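Local coordinates for uncharacterized protein conserved in bacteria (Streptococcus suis, PDB 4FZQ) that is the G5 domain of the surface antigen HP0197, which mediates attachment of the bacterium to host cells, at the interface of chains A and B and the interface of chains A and C. Residues are numbered along the deposited sequence; one frame, centred on the assembly and turned at random. Chains: chain A/B/C, Uncharacterized protein conserved in bacteria.

Contact 1: the interface of chains A and B. Residues chain A 17-19, 70; chain B 30-33.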
loop_
_atom_site.group_PDB
_atom_site.type_symbol
_atom_site.label_atom_id
_atom_site.label_comp_id
_atom_site.label_asym_id
_atom_site.label_seq_id
_atom_site.Cartn_x
_atom_site.Cartn_y
_atom_site.Cartn_z
ATOM N N LYS A 17 1.091 9.755 -10.263
ATOM C CA LYS A 17 2.334 9.451 -10.945
ATOM C C LYS A 17 3.239 10.656 -10.732
ATOM O O LYS A 17 2.786 11.799 -10.839
ATOM C CB LYS A 17 2.098 9.233 -12.437
ATOM C CG LYS A 17 1.236 8.028 -12.778
ATOM C CD LYS A 17 1.109 7.895 -14.290
ATOM C CE LYS A 17 0.242 6.714 -14.683
ATOM N NZ LYS A 17 -1.168 6.947 -14.282
ATOM N N GLU A 18 4.509 10.410 -10.417
ATOM C CA GLU A 18 5.430 11.508 -10.188
ATOM C C GLU A 18 6.578 11.505 -11.180
ATOM O O GLU A 18 7.367 10.558 -11.241
ATOM C CB GLU A 18 5.999 11.449 -8.770
ATOM C CG GLU A 18 6.670 12.747 -8.322
ATOM C CD GLU A 18 7.293 12.657 -6.931
ATOM O OE1 GLU A 18 8.378 12.056 -6.798
ATOM O OE2 GLU A 18 6.696 13.179 -5.964
ATOM N N GLU A 19 6.677 12.578 -11.949
ATOM C CA GLU A 19 7.747 12.700 -12.916
ATOM C C GLU A 19 8.941 13.402 -12.278
ATOM O O GLU A 19 8.773 14.400 -11.581
ATOM C CB GLU A 19 7.277 13.514 -14.121
ATOM C CG GLU A 19 8.374 13.779 -15.110
ATOM C CD GLU A 19 7.923 14.593 -16.298
ATOM O OE1 GLU A 19 6.748 15.029 -16.323
ATOM O OE2 GLU A 19 8.755 14.793 -17.212
ATOM N N ASN A 70 0.094 14.424 -13.728
ATOM C CA ASN A 70 1.367 14.121 -13.081
ATOM C C ASN A 70 1.824 15.153 -12.063
ATOM O O ASN A 70 1.564 16.350 -12.190
ATOM C CB ASN A 70 2.503 13.994 -14.102
ATOM C CG ASN A 70 2.483 12.686 -14.861
ATOM O OD1 ASN A 70 1.721 11.770 -14.544
ATOM N ND2 ASN A 70 3.344 12.587 -15.875
ATOM N N LYS B 30 11.889 10.330 -20.321
ATOM C CA LYS B 30 10.960 10.666 -19.265
ATOM C C LYS B 30 11.180 9.689 -18.113
ATOM O O LYS B 30 11.328 8.484 -18.321
ATOM C CB LYS B 30 9.525 10.578 -19.778
ATOM C CG LYS B 30 8.496 11.207 -18.852
ATOM C CD LYS B 30 7.118 11.183 -19.483
ATOM C CE LYS B 30 6.070 11.805 -18.576
ATOM N NZ LYS B 30 6.207 13.281 -18.457
ATOM N N SER B 31 11.213 10.218 -16.896
ATOM C CA SER B 31 11.422 9.398 -15.717
ATOM C C SER B 31 10.291 9.526 -14.701
ATOM O O SER B 31 9.811 10.625 -14.420
ATOM C CB SER B 31 12.749 9.778 -15.052
ATOM O OG SER B 31 13.849 9.461 -15.885
ATOM N N TYR B 32 9.875 8.391 -14.152
ATOM C CA TYR B 32 8.821 8.351 -13.151
ATOM C C TYR B 32 9.353 7.697 -11.888
ATOM O O TYR B 32 10.011 6.662 -11.947
ATOM C CB TYR B 32 7.635 7.531 -13.655
ATOM C CG TYR B 32 6.705 8.271 -14.578
ATOM C CD1 TYR B 32 5.850 9.258 -14.088
ATOM C CD2 TYR B 32 6.670 7.981 -15.941
ATOM C CE1 TYR B 32 4.977 9.942 -14.934
ATOM C CE2 TYR B 32 5.801 8.661 -16.800
ATOM C CZ TYR B 32 4.960 9.633 -16.287
ATOM O OH TYR B 32 4.098 10.293 -17.124
ATOM N N LEU B 33 9.076 8.298 -10.741
ATOM C CA LEU B 33 9.525 7.717 -9.481
ATOM C C LEU B 33 8.549 6.600 -9.092
ATOM O O LEU B 33 7.365 6.853 -8.891
ATOM C CB LEU B 33 9.551 8.785 -8.391
ATOM C CG LEU B 33 10.093 8.400 -7.008
ATOM C CD1 LEU B 33 11.452 7.699 -7.119
ATOM C CD2 LEU B 33 10.218 9.664 -6.181
HETATM O O HOH W 1 5.137 7.791 -10.135
HETATM O O HOH W 2 11.570 13.163 -16.804
#

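Contact 2: the interface of chains A and C. Residues chain A 60-63; chain C 65-67.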
loop_
_atom_site.group_PDB
_atom_site.type_symbol
_atom_site.label_atom_id
_atom_site.label_comp_id
_atom_site.label_asym_id
_atom_site.label_seq_id
_atom_site.Cartn_x
_atom_site.Cartn_y
_atom_site.Cartn_z
ATOM N N LEU A 60 -20.421 -6.688 -12.362
ATOM C CA LEU A 60 -19.630 -5.541 -12.769
ATOM C C LEU A 60 -20.099 -5.221 -14.192
ATOM O O LEU A 60 -20.005 -6.058 -15.078
ATOM C CB LEU A 60 -18.145 -5.907 -12.777
ATOM C CG LEU A 60 -17.202 -4.847 -13.356
ATOM C CD1 LEU A 60 -17.194 -3.617 -12.449
ATOM C CD2 LEU A 60 -15.797 -5.422 -13.484
ATOM N N LEU A 61 -20.618 -4.022 -14.398
ATOM C CA LEU A 61 -21.107 -3.622 -15.701
ATOM C C LEU A 61 -20.034 -3.001 -16.588
ATOM O O LEU A 61 -19.991 -3.267 -17.792
ATOM C CB LEU A 61 -22.266 -2.644 -15.532
ATOM C CG LEU A 61 -23.694 -3.165 -15.729
ATOM C CD1 LEU A 61 -23.830 -4.598 -15.243
ATOM C CD2 LEU A 61 -24.649 -2.225 -15.007
ATOM N N SER A 62 -19.170 -2.174 -15.997
ATOM C CA SER A 62 -18.105 -1.524 -16.746
ATOM C C SER A 62 -17.014 -0.996 -15.840
ATOM O O SER A 62 -17.224 -0.766 -14.649
ATOM C CB SER A 62 -18.663 -0.376 -17.578
ATOM O OG SER A 62 -19.307 0.580 -16.757
ATOM N N GLU A 63 -15.846 -0.780 -16.428
ATOM C CA GLU A 63 -14.692 -0.305 -15.695
ATOM C C GLU A 63 -13.961 0.705 -16.586
ATOM O O GLU A 63 -13.452 0.362 -17.658
ATOM C CB GLU A 63 -13.815 -1.510 -15.367
ATOM C CG GLU A 63 -12.775 -1.318 -14.304
ATOM C CD GLU A 63 -12.053 -2.618 -14.006
ATOM O OE1 GLU A 63 -12.681 -3.529 -13.422
ATOM O OE2 GLU A 63 -10.861 -2.742 -14.369
ATOM N N VAL C 65 -13.819 -0.450 -20.239
ATOM C CA VAL C 65 -14.125 -1.813 -20.633
ATOM C C VAL C 65 -15.545 -2.104 -20.177
ATOM O O VAL C 65 -15.843 -2.073 -18.987
ATOM C CB VAL C 65 -13.192 -2.856 -19.990
ATOM C CG1 VAL C 65 -13.754 -4.247 -20.229
ATOM C CG2 VAL C 65 -11.809 -2.766 -20.590
ATOM N N VAL C 66 -16.430 -2.342 -21.136
ATOM C CA VAL C 66 -17.810 -2.674 -20.821
ATOM C C VAL C 66 -17.842 -4.188 -20.818
ATOM O O VAL C 66 -17.762 -4.814 -21.870
ATOM C CB VAL C 66 -18.766 -2.133 -21.879
ATOM C CG1 VAL C 66 -20.160 -2.655 -21.622
ATOM C CG2 VAL C 66 -18.759 -0.606 -21.842
ATOM N N GLU C 67 -17.929 -4.773 -19.628
ATOM C CA GLU C 67 -17.917 -6.228 -19.481
ATOM C C GLU C 67 -18.870 -6.959 -20.419
ATOM O O GLU C 67 -19.938 -6.454 -20.784
ATOM C CB GLU C 67 -18.229 -6.628 -18.035
ATOM C CG GLU C 67 -17.277 -6.066 -17.004
ATOM C CD GLU C 67 -15.808 -6.247 -17.372
ATOM O OE1 GLU C 67 -15.407 -7.381 -17.706
ATOM O OE2 GLU C 67 -15.055 -5.246 -17.317
HETATM O O HOH W 3 -21.916 -4.766 -19.230
#

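Contact 1: the interface of chains A and B
B:Tyr32 and A:Asn70 meet across the contact, and the CG of each is turned anti to its own carbonyl carbon (chi1 -81° and -76°). The two side chains are roughly perpendicular. The amide nitrogen ND2 of A:Asn70 donates to the phenol OH of B:Tyr32 at 2.7 Å. The oxygen lies close to the amide plane, while the amide and ring planes stand 83° apart. A:Asn70 CG sits at the ring edge, and the CB of A:Lys17 packs 3.9 Å from the ring atom CE1 of B:Tyr32.

The backbones meet as antiparallel strands, A 18-22 and B 31-33, with A:Glu19 bridged to B:Tyr32. The amide N of B:Leu33 donates a hydrogen bond to the carbonyl O of A:Glu18 at 2.9 Å. Water 1 joins the N of A:Glu18 to the O of B:Leu33.

A salt bridge lies next to the strand pair, between A:Glu19 and B:Lys30. The ammonium NZ of B:Lys30 comes down on the carboxylate OE1 of A:Glu19 from well above the carboxylate plane, at 2.8 Å. This patch may be a crystal or assembly contact; the structure alone does not show which. Water 2 sits 3.0 Å from the backbone N of B:Ser31 and 3.3 Å from OE2 of A:Glu19.

Contact 2: the interface of chains A and C
A:Glu63 and C:Val65 form the tight part of this contact. They pair through their backbones, where strand A 55-66 meets strand C 54-66 in an antiparallel beta bridge. The N of C:Val65 donates to the O of A:Glu63 at 2.7 Å. In return the N of A:Glu63 donates to the O of C:Val65 at 2.9 Å. The two bonds form a closed ring between the strands and fix their register. A:Ser62 continues the pairing opposite C:Val66, and its CB lies 4.1 Å from the CA of C:Val66.

The pairing is looser toward A:Leu61. Its O takes a bond from the N of C:Glu67 that is weak, at 3.1 Å and 129° at the hydrogen. Water 3 lies here and may add to the link. It is 2.8 Å from the O of A:Leu61 and also meets the O of C:Glu67.

The side chain of C:Glu67 crosses that of A:Leu60 at a slant. CG stands beside its own backbone N (chi1 -58°), and a further bend at chi2 (-48°) lays the aliphatic part against A:Leu60. CG of C:Glu67 is 3.8 Å from CG of A:Leu60 and 3.3 Å from its carbonyl O. This folded chain brings the carboxylate toward that of A:Glu63. Their like charges may repel mildly, or one group may take up a proton. The whole interface is two-fold symmetric, so this patch recurs with the chains exchanged. The strand pairing may still be the crystal's; the structure alone does not show which. The two carboxylates come to 4.9 Å between OE1 of A:Glu63 and OE2 of C:Glu67.

The centres of the C-alpha atoms of contact 1 and contact 2 lie about 29 Å apart. The contacts share chain A but no residue of it. Contact 1 uses A:Lys17, the start of strand 18-22 and A:Asn70, just before strand 71-75. Contact 2 uses the middle of strand 55-66. Chain A can therefore hold chain B and chain C at once. Both contacts join strands antiparallel, but the interface of contact 1 lacks exact two-fold symmetry. Together they could link copies within the deposited six-chain assembly, which may not be the biological one.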